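Local coordinates for protein transketolase (PDB 3L84) that belongs to the transketolase family of thiamine diphosphate-dependent enzymes, with two alpha/beta domains of the thiamine diphosphate-binding type followed by a smaller C-terminal domain, at residues Lys131-Asn135 / Phe379-Lys383; Ala121-Phe126 / Ala396-Phe401. One frame throughout, in Å; residues are numbered along the deposited sequence.

How the contacts relate
Helix 118-137 of the thiamine diphosphate-binding domain supplies one side of both contacts, and the pyrimidine-binding domain supplies the other. Contact 2, about 8 Å from the chain centre and wholly buried, sets the helix against helix 391-404 through small and apolar groups. Contact 1, further along the same helix and about 20 Å from the centre, is only partly buried; here a loop replaces the partner helix, and a lysine ammonium held by backbone carbonyls becomes the main feature. The two centres lie about 14 Å apart, and Phe379 CE2 comes within 4.2 Å of Phe401 CZ. The centre is thus mainly close apolar packing, and further out backbone carbonyls holding a lysine are added to such packing.

Contact 1: Lys131-Asn135 / Phe379-Lys383; sequences KKAQN and FVEGK
Lys132 reaches from its helix into the curl of the loop 379-383, where its ammonium is gripped by two backbone carbonyls. CG lies anti to the backbone N (chi1 -176°), and a bend at chi2 turns the otherwise extended chain toward the loop. NZ donates to Val380 O at 2.9 Å and to Gly382 O, also at 2.9 Å. The two bonds differ in approach: at Val380 the donor is tilted moderately from the carbonyl plane with a C=O...N angle of 145°, whereas at Gly382 it stands well above that plane and the angle falls to 108°. The carbonyl between them, Glu381 O, is close but badly angled for a bond. The lysine is buried, and the two carbonyl oxygens probably help to offset its positive charge.

Nearer the helix backbone, packing takes over from hydrogen bonding. Val380, which follows a cis peptide bond, sends CG2 against the helix backbone, 3.5 Å from Lys131 O, while CB of Asn135 lies 4.2 Å from the same methyl. Val380 CB also sits over one face of the Phe379 ring, toward its rim. That ring in turn meets the base of the lysine chain, with CE2 4.0 Å from Lys132 CB. Lys131 starts toward the loop but leads its own ammonium away, to a salt bridge with Asp173.

Around this site, Phe379 packs edge-to-face with His170, and Lys132 also touches Leu359 of strand 358-362. The loop then runs directly into edge strand 384-386, so helix 118-137 of the first domain is joined to the margin of the second domain's parallel sheet.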
loop_
_atom_site.group_PDB
_atom_site.type_symbol
_atom_site.label_atom_id
_atom_site.label_comp_id
_atom_site.label_asym_id
_atom_site.label_seq_id
_atom_site.Cartn_x
_atom_site.Cartn_y
_atom_site.Cartn_z
ATOM N N LYS A 131 -20.202 -16.213 8.057
ATOM C CA LYS A 131 -20.609 -16.202 9.451
ATOM C C LYS A 131 -21.670 -15.154 9.765
ATOM O O LYS A 131 -22.616 -15.436 10.533
ATOM C CB LYS A 131 -19.406 -16.028 10.379
ATOM C CG LYS A 131 -18.492 -17.242 10.436
ATOM C CD LYS A 131 -19.133 -18.512 10.958
ATOM C CE LYS A 131 -18.117 -19.647 11.134
ATOM N NZ LYS A 131 -18.718 -20.846 11.771
ATOM N N LYS A 132 -21.562 -13.957 9.170
ATOM C CA LYS A 132 -22.582 -12.960 9.378
ATOM C C LYS A 132 -23.890 -13.356 8.700
ATOM O O LYS A 132 -24.990 -13.172 9.274
ATOM C CB LYS A 132 -22.122 -11.589 8.893
ATOM C CG LYS A 132 -23.125 -10.461 9.169
ATOM C CD LYS A 132 -23.428 -10.315 10.672
ATOM C CE LYS A 132 -24.488 -9.265 10.975
ATOM N NZ LYS A 132 -24.831 -9.212 12.420
ATOM N N ALA A 133 -23.807 -13.942 7.518
ATOM C CA ALA A 133 -24.999 -14.428 6.832
ATOM C C ALA A 133 -25.700 -15.497 7.682
ATOM O O ALA A 133 -26.938 -15.542 7.749
ATOM C CB ALA A 133 -24.634 -14.988 5.442
ATOM N N GLN A 134 -24.923 -16.363 8.331
ATOM C CA GLN A 134 -25.458 -17.411 9.218
ATOM C C GLN A 134 -26.155 -16.748 10.427
ATOM O O GLN A 134 -27.222 -17.183 10.873
ATOM C CB GLN A 134 -24.316 -18.330 9.699
ATOM C CG GLN A 134 -24.735 -19.626 10.367
ATOM C CD GLN A 134 -23.561 -20.372 10.968
ATOM O OE1 GLN A 134 -22.448 -20.345 10.438
ATOM N NE2 GLN A 134 -23.801 -21.050 12.073
ATOM N N ASN A 135 -25.549 -15.694 10.959
ATOM C CA ASN A 135 -26.187 -14.925 12.042
ATOM C C ASN A 135 -27.542 -14.367 11.617
ATOM O O ASN A 135 -28.502 -14.393 12.389
ATOM C CB ASN A 135 -25.276 -13.773 12.495
ATOM C CG ASN A 135 -25.943 -12.862 13.509
ATOM O OD1 ASN A 135 -26.110 -13.254 14.672
ATOM N ND2 ASN A 135 -26.349 -11.698 13.072
ATOM N N PHE A 379 -19.601 -7.414 15.547
ATOM C CA PHE A 379 -19.559 -8.652 14.770
ATOM C C PHE A 379 -19.207 -9.815 15.684
ATOM O O PHE A 379 -18.386 -9.649 16.569
ATOM C CB PHE A 379 -18.488 -8.474 13.678
ATOM C CG PHE A 379 -18.266 -9.697 12.792
ATOM C CD1 PHE A 379 -17.496 -10.755 13.235
ATOM C CD2 PHE A 379 -18.857 -9.794 11.518
ATOM C CE1 PHE A 379 -17.314 -11.899 12.443
ATOM C CE2 PHE A 379 -18.637 -10.945 10.724
ATOM C CZ PHE A 379 -17.890 -11.970 11.201
ATOM N N VAL A 380 -19.799 -10.992 15.540
ATOM C CA VAL A 380 -20.721 -11.396 14.478
ATOM C C VAL A 380 -22.182 -11.078 14.758
ATOM O O VAL A 380 -22.989 -10.990 13.823
ATOM C CB VAL A 380 -20.583 -12.930 14.219
ATOM C CG1 VAL A 380 -21.279 -13.730 15.299
ATOM C CG2 VAL A 380 -21.108 -13.269 12.817
ATOM N N GLU A 381 -22.560 -10.877 16.011
ATOM C CA GLU A 381 -23.971 -10.676 16.345
ATOM C C GLU A 381 -24.518 -9.350 15.855
ATOM O O GLU A 381 -25.699 -9.233 15.496
ATOM C CB GLU A 381 -24.196 -10.795 17.858
ATOM C CG GLU A 381 -24.046 -12.211 18.364
ATOM C CD GLU A 381 -22.620 -12.611 18.660
ATOM O OE1 GLU A 381 -21.701 -11.763 18.555
ATOM O OE2 GLU A 381 -22.427 -13.804 18.997
ATOM N N GLY A 382 -23.645 -8.359 15.829
ATOM C CA GLY A 382 -23.975 -7.016 15.358
ATOM C C GLY A 382 -23.279 -6.603 14.087
ATOM O O GLY A 382 -22.770 -7.434 13.323
ATOM N N LYS A 383 -23.228 -5.292 13.895
ATOM C CA LYS A 383 -22.786 -4.705 12.647
ATOM C C LYS A 383 -21.386 -4.096 12.654
ATOM O O LYS A 383 -20.832 -3.887 11.583
ATOM C CB LYS A 383 -23.731 -3.578 12.240
ATOM C CG LYS A 383 -25.092 -4.030 11.754
ATOM C CD LYS A 383 -25.783 -2.807 11.169
ATOM C CE LYS A 383 -27.131 -3.085 10.591
ATOM N NZ LYS A 383 -27.319 -3.107 9.135
#

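Contact 2: Ala121-Phe126 / Ala396-Phe401; sequences ANAVGF and AINNAF
Ala400 presses its methyl into the shallow hollow that Gly125 makes on the opposing helix, in a ridges-into-grooves packing of two helices that belong to the paired alpha/beta thiamine diphosphate-binding domains. The segments cross at -49° with their axes only 7.0 Å apart, a value close to that expected when ridges of residues four apart interlock. Ala121 and Gly125 form such a line on one helix, Ala396 and Ala400 on the other.

Because Gly125 carries no side chain, its CA comes within 3.9 Å of the CA of Ile397, and backbone meets backbone almost directly. The Ala400 methyl fills the dip beside it, lying 3.1 Å from Asn122 O, a tight fit, and covered from beyond by Phe126. That ring lays its face squarely on the methyl: CB is 3.7 Å from the ring centroid and 8° off the normal, a CH-pi contact.

One turn back, the methyls of Ala121 and Ala396 abut at 3.5 Å. Ile397 closes another side of the hollow. Its CG1, anti to the carbonyl carbon (chi1 -77°), lies against Ala121 O, CG2 rests on Gly125 CA, and CD1 continues to Val124 CG1, where the two side chains cross obliquely.

Helix 158-169 backs the small residues, with Ile159 touching both Ala121 and Ala396, and Phe126 leans on Ile146 of strand 146-151. Asn399 turns its amide to His435 and Ala424. The Phe126 ring also reaches the partner backbone, CE1 standing 3.4 Å from Ala400 O.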
loop_
_atom_site.group_PDB
_atom_site.type_symbol
_atom_site.label_atom_id
_atom_site.label_comp_id
_atom_site.label_asym_id
_atom_site.label_seq_id
_atom_site.Cartn_x
_atom_site.Cartn_y
_atom_site.Cartn_z
ATOM N N ALA A 121 -6.804 -12.981 1.773
ATOM C CA ALA A 121 -7.614 -12.067 2.558
ATOM C C ALA A 121 -9.059 -12.078 2.063
ATOM O O ALA A 121 -9.989 -11.968 2.856
ATOM C CB ALA A 121 -7.011 -10.645 2.523
ATOM N N ASN A 122 -9.278 -12.154 0.747
ATOM C CA ASN A 122 -10.649 -12.237 0.218
ATOM C C ASN A 122 -11.344 -13.493 0.763
ATOM O O ASN A 122 -12.522 -13.444 1.141
ATOM C CB ASN A 122 -10.658 -12.367 -1.290
ATOM C CG ASN A 122 -10.058 -11.176 -2.024
ATOM O OD1 ASN A 122 -10.182 -9.991 -1.595
ATOM N ND2 ASN A 122 -9.445 -11.477 -3.133
ATOM N N ALA A 123 -10.617 -14.605 0.811
ATOM C CA ALA A 123 -11.229 -15.828 1.282
ATOM C C ALA A 123 -11.604 -15.734 2.763
ATOM O O ALA A 123 -12.671 -16.194 3.176
ATOM C CB ALA A 123 -10.307 -17.004 1.034
ATOM N N VAL A 124 -10.728 -15.132 3.571
ATOM C CA VAL A 124 -11.085 -14.835 4.962
ATOM C C VAL A 124 -12.332 -13.978 4.999
ATOM O O VAL A 124 -13.233 -14.193 5.819
ATOM C CB VAL A 124 -9.913 -14.180 5.697
ATOM C CG1 VAL A 124 -10.370 -13.579 7.054
ATOM C CG2 VAL A 124 -8.769 -15.184 5.888
ATOM N N GLY A 125 -12.420 -12.988 4.092
ATOM C CA GLY A 125 -13.602 -12.172 4.048
ATOM C C GLY A 125 -14.885 -12.929 3.675
ATOM O O GLY A 125 -15.933 -12.692 4.264
ATOM N N PHE A 126 -14.796 -13.835 2.711
ATOM C CA PHE A 126 -15.964 -14.680 2.401
ATOM C C PHE A 126 -16.372 -15.513 3.604
ATOM O O PHE A 126 -17.553 -15.715 3.797
ATOM C CB PHE A 126 -15.674 -15.591 1.200
ATOM C CG PHE A 126 -15.730 -14.921 -0.145
ATOM C CD1 PHE A 126 -16.810 -14.202 -0.551
ATOM C CD2 PHE A 126 -14.669 -15.068 -1.023
ATOM C CE1 PHE A 126 -16.872 -13.581 -1.832
ATOM C CE2 PHE A 126 -14.706 -14.446 -2.285
ATOM C CZ PHE A 126 -15.812 -13.724 -2.691
ATOM N N ALA A 396 -9.509 -5.844 1.536
ATOM C CA ALA A 396 -9.640 -7.100 0.798
ATOM C C ALA A 396 -10.775 -7.951 1.372
ATOM O O ALA A 396 -11.518 -8.619 0.636
ATOM C CB ALA A 396 -8.299 -7.865 0.772
ATOM N N ILE A 397 -10.934 -7.946 2.679
ATOM C CA ILE A 397 -12.062 -8.660 3.330
ATOM C C ILE A 397 -13.383 -8.048 2.904
ATOM O O ILE A 397 -14.323 -8.761 2.533
ATOM C CB ILE A 397 -11.914 -8.609 4.878
ATOM C CG1 ILE A 397 -10.866 -9.615 5.330
ATOM C CG2 ILE A 397 -13.262 -8.811 5.612
ATOM C CD1 ILE A 397 -10.296 -9.430 6.727
ATOM N N ASN A 398 -13.458 -6.717 2.907
ATOM C CA ASN A 398 -14.697 -6.061 2.517
ATOM C C ASN A 398 -14.977 -6.176 1.026
ATOM O O ASN A 398 -16.145 -6.200 0.626
ATOM C CB ASN A 398 -14.695 -4.617 2.996
ATOM C CG ASN A 398 -15.158 -4.453 4.427
ATOM O OD1 ASN A 398 -14.934 -3.341 5.029
ATOM N ND2 ASN A 398 -15.808 -5.420 4.960
ATOM N N ASN A 399 -13.945 -6.348 0.188
ATOM C CA ASN A 399 -14.192 -6.690 -1.220
ATOM C C ASN A 399 -14.983 -7.989 -1.315
ATOM O O ASN A 399 -15.890 -8.118 -2.137
ATOM C CB ASN A 399 -12.885 -6.817 -1.993
ATOM C CG ASN A 399 -12.217 -5.517 -2.301
ATOM O OD1 ASN A 399 -12.799 -4.444 -2.197
ATOM N ND2 ASN A 399 -10.944 -5.610 -2.709
ATOM N N ALA A 400 -14.659 -8.954 -0.460
ATOM C CA ALA A 400 -15.387 -10.197 -0.416
ATOM C C ALA A 400 -16.785 -10.041 0.188
ATOM O O ALA A 400 -17.720 -10.651 -0.331
ATOM C CB ALA A 400 -14.556 -11.268 0.353
ATOM N N PHE A 401 -16.948 -9.252 1.239
ATOM C CA PHE A 401 -18.289 -8.948 1.733
ATOM C C PHE A 401 -19.140 -8.419 0.597
ATOM O O PHE A 401 -20.321 -8.756 0.485
ATOM C CB PHE A 401 -18.297 -7.930 2.890
ATOM C CG PHE A 401 -18.152 -8.515 4.276
ATOM C CD1 PHE A 401 -16.931 -8.842 4.809
ATOM C CD2 PHE A 401 -19.296 -8.737 5.044
ATOM C CE1 PHE A 401 -16.829 -9.371 6.087
ATOM C CE2 PHE A 401 -19.198 -9.265 6.333
ATOM C CZ PHE A 401 -17.971 -9.565 6.854
#